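PDB 5YLN: alcohol dehydrogenase, zinc-containing from Streptococcus pneumoniae serotype 2, which binds zinc and probably catalyses the reversible NAD+-dependent oxidation of alcohols to aldehydes or ketones. Local coordinates for residues Thr321-Leu326 with Lys346-Asn351; Ile36-Ile41 with Glu65-Val70; Asp243-Ala248 with Lys260-Asp265; Thr267-Gly272 with Asn291-Leu296. All coordinates share one frame; numbering follows the deposited sequence.

Interaction 1: residues Thr321-Leu326 with Lys346-Asn351; sequences THYFKL and KVIIEN
Thr321 leads into strand 322-325, which runs parallel to strand 347-350; the two are joined through helices 329-337 and 339-342 as a beta-alpha-beta crossover on the GroES-like domain's sheet. The Thr321 N-H opens the pairing with a bond to Lys346 O (2.9 Å). Its OG1 takes the crowded place between backbone N and carbonyl carbon (chi1 57°) and meets His322 ND1 at the imidazole edge, a 3.0 Å hydrogen bond within the segment. His322 O then accepts Ile348 N at 2.8 Å. Tyr323 comes next, on the same face as Ile348, Lys325 and Glu350, its ring lying obliquely to the Ile348 methyl CG2. Phe324 straddles Ile349: its N donates to Ile348 O, its O accepts from Glu350 N, and both bonds are 2.8 Å long. With CG anti to the carbonyl carbon (chi1 -57°), the Phe324 ring turns to the other face and brings an edge, through CE1, to 3.9 Å from Val347 CB; Ala332 and Val335 of helix 329-337 pack on the same ring. Leu326 ends the pairing. Its N reaches Glu350 O from 38° above the carbonyl plane, a more bent bond than those before it. Its side chain runs alongside Asn351, CD2 3.8 Å from Asn351 OD1, an oxygen that accepts from Ile353 N while Asn351 ND2 bonds to Ser354 OG.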
loop_
_atom_site.group_PDB
_atom_site.type_symbol
_atom_site.label_atom_id
_atom_site.label_comp_id
_atom_site.label_asym_id
_atom_site.label_seq_id
_atom_site.Cartn_x
_atom_site.Cartn_y
_atom_site.Cartn_z
ATOM N N THR A 321 25.860 -0.298 -21.500
ATOM C CA THR A 321 25.961 0.048 -22.909
ATOM C C THR A 321 27.217 0.825 -23.277
ATOM O O THR A 321 27.587 0.821 -24.451
ATOM C CB THR A 321 24.738 0.874 -23.344
ATOM O OG1 THR A 321 24.651 2.046 -22.526
ATOM C CG2 THR A 321 23.432 0.056 -23.189
ATOM N N HIS A 322 27.867 1.499 -22.326
ATOM C CA HIS A 322 29.052 2.294 -22.607
ATOM C C HIS A 322 30.088 2.110 -21.507
ATOM O O HIS A 322 29.752 1.953 -20.328
ATOM C CB HIS A 322 28.706 3.771 -22.735
ATOM C CG HIS A 322 27.913 4.095 -23.961
ATOM N ND1 HIS A 322 26.563 3.836 -24.070
ATOM C CD2 HIS A 322 28.284 4.658 -25.133
ATOM C CE1 HIS A 322 26.137 4.237 -25.255
ATOM N NE2 HIS A 322 27.162 4.734 -25.921
ATOM N N TYR A 323 31.356 2.166 -21.906
ATOM C CA TYR A 323 32.481 1.869 -21.030
ATOM C C TYR A 323 33.375 3.102 -20.970
ATOM O O TYR A 323 33.616 3.738 -21.997
ATOM C CB TYR A 323 33.246 0.635 -21.541
ATOM C CG TYR A 323 32.356 -0.604 -21.686
ATOM C CD1 TYR A 323 31.405 -0.702 -22.708
ATOM C CD2 TYR A 323 32.462 -1.672 -20.802
ATOM C CE1 TYR A 323 30.584 -1.817 -22.823
ATOM C CE2 TYR A 323 31.636 -2.788 -20.907
ATOM C CZ TYR A 323 30.708 -2.852 -21.922
ATOM O OH TYR A 323 29.903 -3.963 -22.031
ATOM N N PHE A 324 33.813 3.477 -19.767
ATOM C CA PHE A 324 34.727 4.602 -19.603
ATOM C C PHE A 324 35.772 4.273 -18.546
ATOM O O PHE A 324 35.582 3.408 -17.681
ATOM C CB PHE A 324 34.019 5.914 -19.190
ATOM C CG PHE A 324 32.931 6.356 -20.132
ATOM C CD1 PHE A 324 31.634 5.883 -19.975
ATOM C CD2 PHE A 324 33.196 7.260 -21.166
ATOM C CE1 PHE A 324 30.622 6.288 -20.831
ATOM C CE2 PHE A 324 32.180 7.674 -22.035
ATOM C CZ PHE A 324 30.886 7.172 -21.856
ATOM N N LYS A 325 36.870 5.009 -18.620
ATOM C CA LYS A 325 37.908 5.022 -17.609
ATOM C C LYS A 325 37.526 6.019 -16.529
ATOM O O LYS A 325 36.861 7.024 -16.797
ATOM C CB LYS A 325 39.264 5.399 -18.230
ATOM C CG LYS A 325 39.837 4.361 -19.211
ATOM C CD LYS A 325 41.187 4.798 -19.805
ATOM C CE LYS A 325 41.682 3.765 -20.835
ATOM N NZ LYS A 325 42.897 4.194 -21.628
ATOM N N LEU A 326 37.955 5.731 -15.296
ATOM C CA LEU A 326 37.684 6.641 -14.182
ATOM C C LEU A 326 38.200 8.049 -14.478
ATOM O O LEU A 326 37.510 9.040 -14.208
ATOM C CB LEU A 326 38.288 6.077 -12.885
ATOM C CG LEU A 326 38.230 6.872 -11.570
ATOM C CD1 LEU A 326 36.833 7.442 -11.297
ATOM C CD2 LEU A 326 38.686 5.991 -10.395
ATOM N N LYS A 346 22.852 2.264 -18.921
ATOM C CA LYS A 346 23.870 2.312 -17.848
ATOM C C LYS A 346 25.302 2.301 -18.396
ATOM O O LYS A 346 25.607 1.586 -19.352
ATOM C CB LYS A 346 23.742 1.135 -16.874
ATOM C CG LYS A 346 22.568 1.194 -15.895
ATOM C CD LYS A 346 22.715 2.369 -14.952
ATOM C CE LYS A 346 22.390 2.004 -13.552
ATOM N NZ LYS A 346 23.167 2.753 -12.517
ATOM N N VAL A 347 26.194 3.067 -17.763
ATOM C CA VAL A 347 27.598 3.086 -18.148
ATOM C C VAL A 347 28.392 2.334 -17.094
ATOM O O VAL A 347 27.990 2.226 -15.933
ATOM C CB VAL A 347 28.152 4.525 -18.329
ATOM C CG1 VAL A 347 27.165 5.394 -19.090
ATOM C CG2 VAL A 347 28.530 5.154 -16.987
ATOM N N ILE A 348 29.540 1.804 -17.504
ATOM C CA ILE A 348 30.475 1.210 -16.558
ATOM C C ILE A 348 31.771 2.011 -16.602
ATOM O O ILE A 348 32.247 2.401 -17.675
ATOM C CB ILE A 348 30.707 -0.296 -16.829
ATOM C CG1 ILE A 348 31.413 -0.953 -15.654
ATOM C CG2 ILE A 348 31.540 -0.503 -18.022
ATOM C CD1 ILE A 348 30.480 -1.674 -14.742
ATOM N N ILE A 349 32.311 2.297 -15.421
ATOM C CA ILE A 349 33.499 3.121 -15.261
ATOM C C ILE A 349 34.554 2.281 -14.556
ATOM O O ILE A 349 34.317 1.806 -13.442
ATOM C CB ILE A 349 33.195 4.401 -14.469
ATOM C CG1 ILE A 349 32.100 5.218 -15.171
ATOM C CG2 ILE A 349 34.464 5.235 -14.330
ATOM C CD1 ILE A 349 31.376 6.171 -14.249
ATOM N N GLU A 350 35.715 2.116 -15.192
ATOM C CA GLU A 350 36.770 1.233 -14.706
ATOM C C GLU A 350 37.939 2.044 -14.162
ATOM O O GLU A 350 38.390 2.992 -14.807
ATOM C CB GLU A 350 37.265 0.302 -15.814
ATOM C CG GLU A 350 38.137 -0.814 -15.283
ATOM C CD GLU A 350 38.612 -1.748 -16.369
ATOM O OE1 GLU A 350 38.328 -1.487 -17.559
ATOM O OE2 GLU A 350 39.272 -2.746 -16.024
ATOM N N ASN A 351 38.440 1.644 -12.996
ATOM C CA ASN A 351 39.524 2.352 -12.314
ATOM C C ASN A 351 40.837 2.074 -13.048
ATOM O O ASN A 351 41.501 1.059 -12.817
ATOM C CB ASN A 351 39.606 1.935 -10.849
ATOM C CG ASN A 351 40.692 2.683 -10.077
ATOM O OD1 ASN A 351 41.500 3.426 -10.662
ATOM N ND2 ASN A 351 40.723 2.486 -8.773
#

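Interaction 2: residues Ile36-Ile41 with Glu65-Val70; sequences IVKTTI and EGIGIV
Val37 lays its CG2 methyl against Gly68 CA (3.7 Å) and obliquely across the Ile69 side chain, at 3.9 Å from Ile69 CG1. With Lys38 it forms the two-residue side of a classic beta bulge, opposite Ile67, in the antiparallel pair of strands 33-39 and 66-72, part of the GroES-like domain. Both Val37 N and Lys38 N point at Ile67 O, so one carbonyl is gripped twice: Val37 N lies in its plane on a lone pair at 2.9 Å, whereas Lys38 N stands 33° above that plane at 3.3 Å. Ile67 N answers to Lys38 O. The Ile67 CG1 branch, held in the crowded position (chi1 56°), packs on Lys38 CB. Farther along, Thr39 OG1, anti to its backbone N (chi1 -168°), gives a very short bond of 2.4 Å to Glu65 O, almost along the C=O axis. Water 1 joins Thr40 O to Glu65 N. The Glu65 carboxylate crosses the Thr40 CG2 methyl, OE1 3.2 Å from it, and OE1 is salt-bridged to Lys346. The Glu65 side chain also touches Cys42, a zinc ligand as is His64, and lies about 5 Å from the metal at nearest atoms. A carboxylate this near would be expected to add negative charge close to the zinc site, with Lys346 offsetting part of it, consistent with a second-shell role.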
loop_
_atom_site.group_PDB
_atom_site.type_symbol
_atom_site.label_atom_id
_atom_site.label_comp_id
_atom_site.label_asym_id
_atom_site.label_seq_id
_atom_site.Cartn_x
_atom_site.Cartn_y
_atom_site.Cartn_z
ATOM N N ILE A 36 38.261 0.640 -5.449
ATOM C CA ILE A 36 37.233 0.489 -6.473
ATOM C C ILE A 36 37.864 -0.064 -7.745
ATOM O O ILE A 36 38.888 0.441 -8.223
ATOM C CB ILE A 36 36.515 1.821 -6.750
ATOM C CG1 ILE A 36 35.808 2.363 -5.505
ATOM C CG2 ILE A 36 35.513 1.655 -7.873
ATOM C CD1 ILE A 36 34.763 1.440 -4.933
ATOM N N VAL A 37 37.261 -1.120 -8.285
ATOM C CA VAL A 37 37.637 -1.674 -9.587
ATOM C C VAL A 37 36.748 -1.123 -10.696
ATOM O O VAL A 37 37.249 -0.670 -11.721
ATOM C CB VAL A 37 37.592 -3.221 -9.546
ATOM C CG1 VAL A 37 37.725 -3.810 -10.942
ATOM C CG2 VAL A 37 38.685 -3.764 -8.629
ATOM N N LYS A 38 35.424 -1.148 -10.499
ATOM C CA LYS A 38 34.474 -0.673 -11.494
ATOM C C LYS A 38 33.275 -0.045 -10.801
ATOM O O LYS A 38 32.874 -0.469 -9.721
ATOM C CB LYS A 38 33.998 -1.796 -12.419
ATOM C CG LYS A 38 34.945 -2.108 -13.556
ATOM C CD LYS A 38 34.563 -3.414 -14.243
ATOM C CE LYS A 38 35.673 -3.826 -15.212
ATOM N NZ LYS A 38 35.263 -4.929 -16.100
ATOM N N THR A 39 32.712 0.980 -11.428
ATOM C CA THR A 39 31.583 1.693 -10.851
ATOM C C THR A 39 30.655 2.102 -11.991
ATOM O O THR A 39 30.880 1.755 -13.157
ATOM C CB THR A 39 32.065 2.895 -10.018
ATOM O OG1 THR A 39 30.982 3.417 -9.249
ATOM C CG2 THR A 39 32.649 4.035 -10.919
ATOM N N THR A 40 29.593 2.827 -11.644
ATOM C CA THR A 40 28.636 3.348 -12.618
ATOM C C THR A 40 28.018 4.656 -12.079
ATOM O O THR A 40 28.382 5.152 -11.009
ATOM C CB THR A 40 27.586 2.262 -12.933
ATOM O OG1 THR A 40 26.703 2.680 -13.983
ATOM C CG2 THR A 40 26.762 1.939 -11.720
ATOM N N ILE A 41 27.080 5.217 -12.840
ATOM C CA ILE A 41 26.326 6.412 -12.470
ATOM C C ILE A 41 24.855 6.031 -12.343
ATOM O O ILE A 41 24.327 5.259 -13.152
ATOM C CB ILE A 41 26.477 7.544 -13.511
ATOM C CG1 ILE A 41 27.933 7.731 -13.955
ATOM C CG2 ILE A 41 25.941 8.853 -12.964
ATOM C CD1 ILE A 41 28.052 8.544 -15.217
ATOM N N GLU A 65 27.461 2.893 -6.322
ATOM C CA GLU A 65 27.440 1.581 -6.969
ATOM C C GLU A 65 28.867 1.170 -7.294
ATOM O O GLU A 65 29.661 2.002 -7.756
ATOM C CB GLU A 65 26.609 1.599 -8.251
ATOM C CG GLU A 65 25.149 2.105 -8.075
ATOM C CD GLU A 65 24.545 2.533 -9.392
ATOM O OE1 GLU A 65 24.030 1.668 -10.123
ATOM O OE2 GLU A 65 24.652 3.732 -9.743
ATOM N N GLY A 66 29.199 -0.106 -7.053
ATOM C CA GLY A 66 30.528 -0.567 -7.454
ATOM C C GLY A 66 30.943 -1.942 -6.952
ATOM O O GLY A 66 30.307 -2.519 -6.060
ATOM N N ILE A 67 32.013 -2.471 -7.568
ATOM C CA ILE A 67 32.767 -3.625 -7.097
ATOM C C ILE A 67 34.208 -3.175 -6.884
ATOM O O ILE A 67 34.687 -2.203 -7.492
ATOM C CB ILE A 67 32.738 -4.815 -8.085
ATOM C CG1 ILE A 67 33.260 -4.373 -9.462
ATOM C CG2 ILE A 67 31.358 -5.426 -8.191
ATOM C CD1 ILE A 67 33.647 -5.521 -10.392
ATOM N N GLY A 68 34.909 -3.909 -6.032
ATOM C CA GLY A 68 36.304 -3.614 -5.792
ATOM C C GLY A 68 37.024 -4.725 -5.058
ATOM O O GLY A 68 36.556 -5.864 -4.999
ATOM N N ILE A 69 38.177 -4.366 -4.501
ATOM C CA ILE A 69 39.082 -5.294 -3.831
ATOM C C ILE A 69 39.424 -4.725 -2.463
ATOM O O ILE A 69 39.853 -3.568 -2.364
ATOM C CB ILE A 69 40.350 -5.539 -4.675
ATOM C CG1 ILE A 69 39.976 -6.337 -5.933
ATOM C CG2 ILE A 69 41.444 -6.234 -3.851
ATOM C CD1 ILE A 69 41.095 -6.502 -6.905
ATOM N N VAL A 70 39.194 -5.524 -1.408
ATOM C CA VAL A 70 39.496 -5.092 -0.048
ATOM C C VAL A 70 40.983 -4.795 0.071
ATOM O O VAL A 70 41.830 -5.609 -0.321
ATOM C CB VAL A 70 39.055 -6.158 0.967
ATOM C CG1 VAL A 70 39.478 -5.764 2.355
ATOM C CG2 VAL A 70 37.536 -6.371 0.909
HETATM O O HOH W 1 28.817 4.909 -8.146
#

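Interaction 3: residues Asp243-Ala248 with Lys260-Asp265; sequences DVAIEA and KIIGVD
No hydrogen bond crosses between 243-248 and 260-265; two isoleucine tips do the touching. Ile262 has CG1 anti to the backbone N (chi1 -165°), and chi2 of 65° then bends the chain so that CD1 comes down on the backbone of the other segment. That methyl lies 3.8 Å from Asp243 O and also 3.8 Å from Ala245 N, and it reaches the side chain of the alanine as well, 4.2 Å from Ala245 CB. Ile261 arrives differently: CG1 sits between its own N and carbonyl carbon (chi1 61°), the crowded position, and an extended chi2 carries Ile261 CD1 to 4.2 Å from Ala245 CB. One small methyl, pointing toward the incoming segment, thus meets both tips. The setting is the Rossmann-type coenzyme domain, where strand 242-247 is followed by helix 252-261 and the chain then returns to strand 266-270; the two isoleucines sit where the helix runs out. Ile261 also packs on Ile230 and Ile233 of helix 226-236, and Ile262 on Val268. Val244 and Asp243 direct their side chains away from the 260-265 segment, while the backbone N of Asp243 is bonded to Ser174 OG. Asp265, at the corner where the chain turns back, packs on Ile104 of the second subunit.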
loop_
_atom_site.group_PDB
_atom_site.type_symbol
_atom_site.label_atom_id
_atom_site.label_comp_id
_atom_site.label_asym_id
_atom_site.label_seq_id
_atom_site.Cartn_x
_atom_site.Cartn_y
_atom_site.Cartn_z
ATOM N N ASP A 243 -2.698 -5.847 -12.730
ATOM C CA ASP A 243 -2.517 -6.224 -11.335
ATOM C C ASP A 243 -1.364 -5.472 -10.681
ATOM O O ASP A 243 -1.364 -5.299 -9.459
ATOM C CB ASP A 243 -2.295 -7.738 -11.225
ATOM C CG ASP A 243 -3.438 -8.535 -11.862
ATOM O OD1 ASP A 243 -4.604 -8.235 -11.540
ATOM O OD2 ASP A 243 -3.171 -9.419 -12.719
ATOM N N VAL A 244 -0.380 -5.031 -11.460
ATOM C CA VAL A 244 0.776 -4.310 -10.931
ATOM C C VAL A 244 1.121 -3.175 -11.881
ATOM O O VAL A 244 1.203 -3.380 -13.101
ATOM C CB VAL A 244 2.015 -5.212 -10.748
ATOM C CG1 VAL A 244 3.080 -4.475 -9.935
ATOM C CG2 VAL A 244 1.645 -6.592 -10.115
ATOM N N ALA A 245 1.316 -1.977 -11.329
ATOM C CA ALA A 245 1.846 -0.843 -12.079
ATOM C C ALA A 245 3.107 -0.381 -11.361
ATOM O O ALA A 245 3.044 0.086 -10.220
ATOM C CB ALA A 245 0.821 0.301 -12.199
ATOM N N ILE A 246 4.243 -0.551 -12.009
ATOM C CA ILE A 246 5.535 -0.170 -11.460
ATOM C C ILE A 246 5.866 1.216 -11.997
ATOM O O ILE A 246 6.119 1.380 -13.198
ATOM C CB ILE A 246 6.615 -1.192 -11.836
ATOM C CG1 ILE A 246 6.258 -2.581 -11.288
ATOM C CG2 ILE A 246 7.986 -0.719 -11.369
ATOM C CD1 ILE A 246 7.143 -3.704 -11.817
ATOM N N GLU A 247 5.844 2.217 -11.108
ATOM C CA GLU A 247 6.148 3.612 -11.450
ATOM C C GLU A 247 7.659 3.807 -11.330
ATOM O O GLU A 247 8.188 3.891 -10.217
ATOM C CB GLU A 247 5.386 4.559 -10.517
ATOM C CG GLU A 247 5.147 5.988 -11.031
ATOM C CD GLU A 247 6.397 6.879 -11.003
ATOM O OE1 GLU A 247 7.459 6.483 -10.474
ATOM O OE2 GLU A 247 6.313 8.005 -11.515
ATOM N N ALA A 248 8.356 3.875 -12.458
ATOM C CA ALA A 248 9.811 3.984 -12.471
ATOM C C ALA A 248 10.272 5.295 -13.092
ATOM O O ALA A 248 11.263 5.334 -13.816
ATOM C CB ALA A 248 10.453 2.804 -13.206
ATOM N N LYS A 260 -4.581 5.374 -12.935
ATOM C CA LYS A 260 -5.664 5.212 -13.895
ATOM C C LYS A 260 -5.751 3.807 -14.502
ATOM O O LYS A 260 -6.795 3.452 -15.060
ATOM C CB LYS A 260 -5.520 6.258 -15.001
ATOM C CG LYS A 260 -5.784 7.672 -14.479
ATOM C CD LYS A 260 -6.204 8.599 -15.602
ATOM C CE LYS A 260 -6.948 9.834 -15.083
ATOM N NZ LYS A 260 -6.404 10.309 -13.783
ATOM N N ILE A 261 -4.699 2.996 -14.418
ATOM C CA ILE A 261 -4.689 1.705 -15.098
ATOM C C ILE A 261 -4.716 0.535 -14.139
ATOM O O ILE A 261 -4.861 -0.610 -14.589
ATOM C CB ILE A 261 -3.480 1.572 -16.049
ATOM C CG1 ILE A 261 -2.150 1.682 -15.277
ATOM C CG2 ILE A 261 -3.581 2.609 -17.150
ATOM C CD1 ILE A 261 -0.912 1.037 -15.985
ATOM N N ILE A 262 -4.577 0.780 -12.841
ATOM C CA ILE A 262 -4.515 -0.295 -11.880
ATOM C C ILE A 262 -5.909 -0.888 -11.702
ATOM O O ILE A 262 -6.913 -0.174 -11.683
ATOM C CB ILE A 262 -3.922 0.226 -10.560
ATOM C CG1 ILE A 262 -3.499 -0.937 -9.681
ATOM C CG2 ILE A 262 -4.874 1.185 -9.855
ATOM C CD1 ILE A 262 -2.361 -1.747 -10.272
ATOM N N GLY A 263 -5.980 -2.216 -11.638
ATOM C CA GLY A 263 -7.250 -2.891 -11.488
ATOM C C GLY A 263 -7.583 -3.180 -10.045
ATOM O O GLY A 263 -6.777 -2.933 -9.150
ATOM N N VAL A 264 -8.804 -3.714 -9.840
ATOM C CA VAL A 264 -9.200 -4.197 -8.520
ATOM C C VAL A 264 -8.132 -5.133 -7.978
ATOM O O VAL A 264 -7.664 -6.033 -8.686
ATOM C CB VAL A 264 -10.564 -4.909 -8.578
ATOM C CG1 VAL A 264 -10.809 -5.629 -7.257
ATOM C CG2 VAL A 264 -11.690 -3.930 -8.863
ATOM N N ASP A 265 -7.746 -4.917 -6.715
ATOM C CA ASP A 265 -6.822 -5.710 -5.917
ATOM C C ASP A 265 -5.372 -5.423 -6.295
ATOM O O ASP A 265 -4.455 -6.068 -5.732
ATOM C CB ASP A 265 -7.099 -7.226 -6.017
ATOM C CG ASP A 265 -6.630 -7.984 -4.788
ATOM O OD1 ASP A 265 -6.866 -7.463 -3.673
ATOM O OD2 ASP A 265 -6.046 -9.094 -4.928
#

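Interaction 4: residues Thr267-Gly272 with Asn291-Leu296; sequences TVANCG and NVTTGL
The last two strands of the Rossmann-type parallel sheet meet here: strand 266-270 lies beside 291-293, the outermost strand of that sheet within the chain. Asn291, Val292 and Thr293 also pair antiparallel with a strand of the second subunit, so the sheet continues through the dimer interface. Within the chain, three backbone bonds hold the pair in parallel register. Val268 N approaches Asn291 O at 2.9 Å from 28° above the carbonyl plane, and Thr293 N reaches Val268 O at 2.8 Å nearly along the C=O axis. Asn270 N then takes Thr293 O. On one face, Val268 and Val292 stand next to each other. On the other, Thr267 and Thr293 cross at about a right angle, their CG2 methyls 4.0 Å apart, two residues apart in register. Thr293 OG1 occupies the crowded place between its N and carbonyl carbon (chi1 63°), which sets it against Ala269, 3.4 Å from Ala269 CA. From there it donates to water 2, at 2.7 Å from OG1, and the same water gives a proton to Asn270 O, fastening the strands just where they start to part. Thr294 OG1, beyond the strand end, bonds to Leu285 O of the second subunit. The Asn270 amide is fixed at both ends: OD1 is bonded to His274 NE2, while CG, anti to the backbone N (chi1 179°), places ND2 2.9 Å from Gly272 O, on a lone pair of that carbonyl.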
loop_
_atom_site.group_PDB
_atom_site.type_symbol
_atom_site.label_atom_id
_atom_site.label_comp_id
_atom_site.label_asym_id
_atom_site.label_seq_id
_atom_site.Cartn_x
_atom_site.Cartn_y
_atom_site.Cartn_z
ATOM N N THR A 267 -1.631 -3.332 -7.210
ATOM C CA THR A 267 -0.667 -2.527 -6.472
ATOM C C THR A 267 0.049 -1.568 -7.421
ATOM O O THR A 267 0.570 -1.981 -8.460
ATOM C CB THR A 267 0.350 -3.414 -5.737
ATOM O OG1 THR A 267 -0.321 -4.187 -4.731
ATOM C CG2 THR A 267 1.446 -2.593 -5.080
ATOM N N VAL A 268 0.054 -0.289 -7.071
ATOM C CA VAL A 268 0.963 0.687 -7.671
ATOM C C VAL A 268 2.226 0.680 -6.819
ATOM O O VAL A 268 2.192 1.070 -5.647
ATOM C CB VAL A 268 0.337 2.086 -7.723
ATOM C CG1 VAL A 268 1.321 3.113 -8.336
ATOM C CG2 VAL A 268 -0.985 2.071 -8.499
ATOM N N ALA A 269 3.331 0.193 -7.384
ATOM C CA ALA A 269 4.618 0.140 -6.691
ATOM C C ALA A 269 5.467 1.297 -7.193
ATOM O O ALA A 269 5.977 1.252 -8.317
ATOM C CB ALA A 269 5.336 -1.195 -6.918
ATOM N N ASN A 270 5.622 2.322 -6.358
ATOM C CA ASN A 270 6.485 3.449 -6.673
ATOM C C ASN A 270 7.942 3.072 -6.419
ATOM O O ASN A 270 8.278 2.595 -5.334
ATOM C CB ASN A 270 6.115 4.669 -5.832
ATOM C CG ASN A 270 7.028 5.857 -6.115
ATOM O OD1 ASN A 270 6.788 6.624 -7.046
ATOM N ND2 ASN A 270 8.087 5.999 -5.322
ATOM N N CYS A 271 8.812 3.314 -7.406
ATOM C CA CYS A 271 10.254 3.142 -7.221
ATOM C C CYS A 271 11.009 4.449 -7.120
ATOM O O CYS A 271 11.935 4.553 -6.322
ATOM C CB CYS A 271 10.871 2.356 -8.379
ATOM S SG CYS A 271 9.978 0.906 -8.827
ATOM N N GLY A 272 10.639 5.442 -7.924
ATOM C CA GLY A 272 11.472 6.606 -8.069
ATOM C C GLY A 272 11.341 7.593 -6.927
ATOM O O GLY A 272 10.383 7.592 -6.152
ATOM N N ASN A 291 -3.580 -0.804 -3.627
ATOM C CA ASN A 291 -2.474 -0.547 -2.733
ATOM C C ASN A 291 -1.502 0.376 -3.451
ATOM O O ASN A 291 -1.393 0.366 -4.683
ATOM C CB ASN A 291 -1.753 -1.863 -2.322
ATOM C CG ASN A 291 -2.711 -2.944 -1.886
ATOM O OD1 ASN A 291 -3.350 -2.830 -0.844
ATOM N ND2 ASN A 291 -2.804 -4.019 -2.676
ATOM N N VAL A 292 -0.792 1.177 -2.678
ATOM C CA VAL A 292 0.289 1.991 -3.202
ATOM C C VAL A 292 1.467 1.750 -2.285
ATOM O O VAL A 292 1.345 1.921 -1.067
ATOM C CB VAL A 292 -0.073 3.488 -3.252
ATOM C CG1 VAL A 292 1.095 4.307 -3.818
ATOM C CG2 VAL A 292 -1.379 3.712 -4.063
ATOM N N THR A 293 2.585 1.309 -2.841
ATOM C CA THR A 293 3.758 1.071 -2.018
ATOM C C THR A 293 4.882 2.000 -2.430
ATOM O O THR A 293 5.011 2.377 -3.593
ATOM C CB THR A 293 4.252 -0.381 -2.098
ATOM O OG1 THR A 293 4.662 -0.673 -3.440
ATOM C CG2 THR A 293 3.146 -1.383 -1.647
ATOM N N THR A 294 5.709 2.337 -1.457
ATOM C CA THR A 294 6.935 3.065 -1.685
ATOM C C THR A 294 8.068 2.314 -1.009
ATOM O O THR A 294 7.865 1.396 -0.198
ATOM C CB THR A 294 6.859 4.482 -1.119
ATOM O OG1 THR A 294 7.059 4.406 0.298
ATOM C CG2 THR A 294 5.488 5.128 -1.407
ATOM N N GLY A 295 9.268 2.752 -1.308
ATOM C CA GLY A 295 10.406 2.267 -0.572
ATOM C C GLY A 295 11.731 2.742 -1.129
ATOM O O GLY A 295 11.855 3.114 -2.300
ATOM N N LEU A 296 12.709 2.778 -0.239
ATOM C CA LEU A 296 14.128 2.823 -0.562
ATOM C C LEU A 296 14.656 1.390 -0.513
ATOM O O LEU A 296 14.381 0.660 0.450
ATOM C CB LEU A 296 14.867 3.690 0.455
ATOM C CG LEU A 296 16.394 3.700 0.465
ATOM C CD1 LEU A 296 16.881 4.126 -0.882
ATOM C CD2 LEU A 296 16.887 4.651 1.539
HETATM O O HOH W 2 7.183 0.261 -3.967
#

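In the fold
Along the chain the four contacts come in series, none nested or crossed. Interaction 2 is first: it closes the connection 42-64, which carries the zinc ligands Cys42 and His64. Interaction 3 follows, returning helix 252-261 to strand 242-247, and interaction 4 then closes the excursion from 272 to 291 at the dimer-side edge of the same parallel sheet; Ala245 O and Ala269 N bond the two directly. Interaction 1, last, brings the C-terminal strand home to the sheet of interaction 2, where Ile349 O meets Thr39 N. Interactions 1 and 2 thus build the GroES-like half, interactions 3 and 4 the Rossmann-type half, with the contact centres of one half about 28 to 35 Å from those of the other.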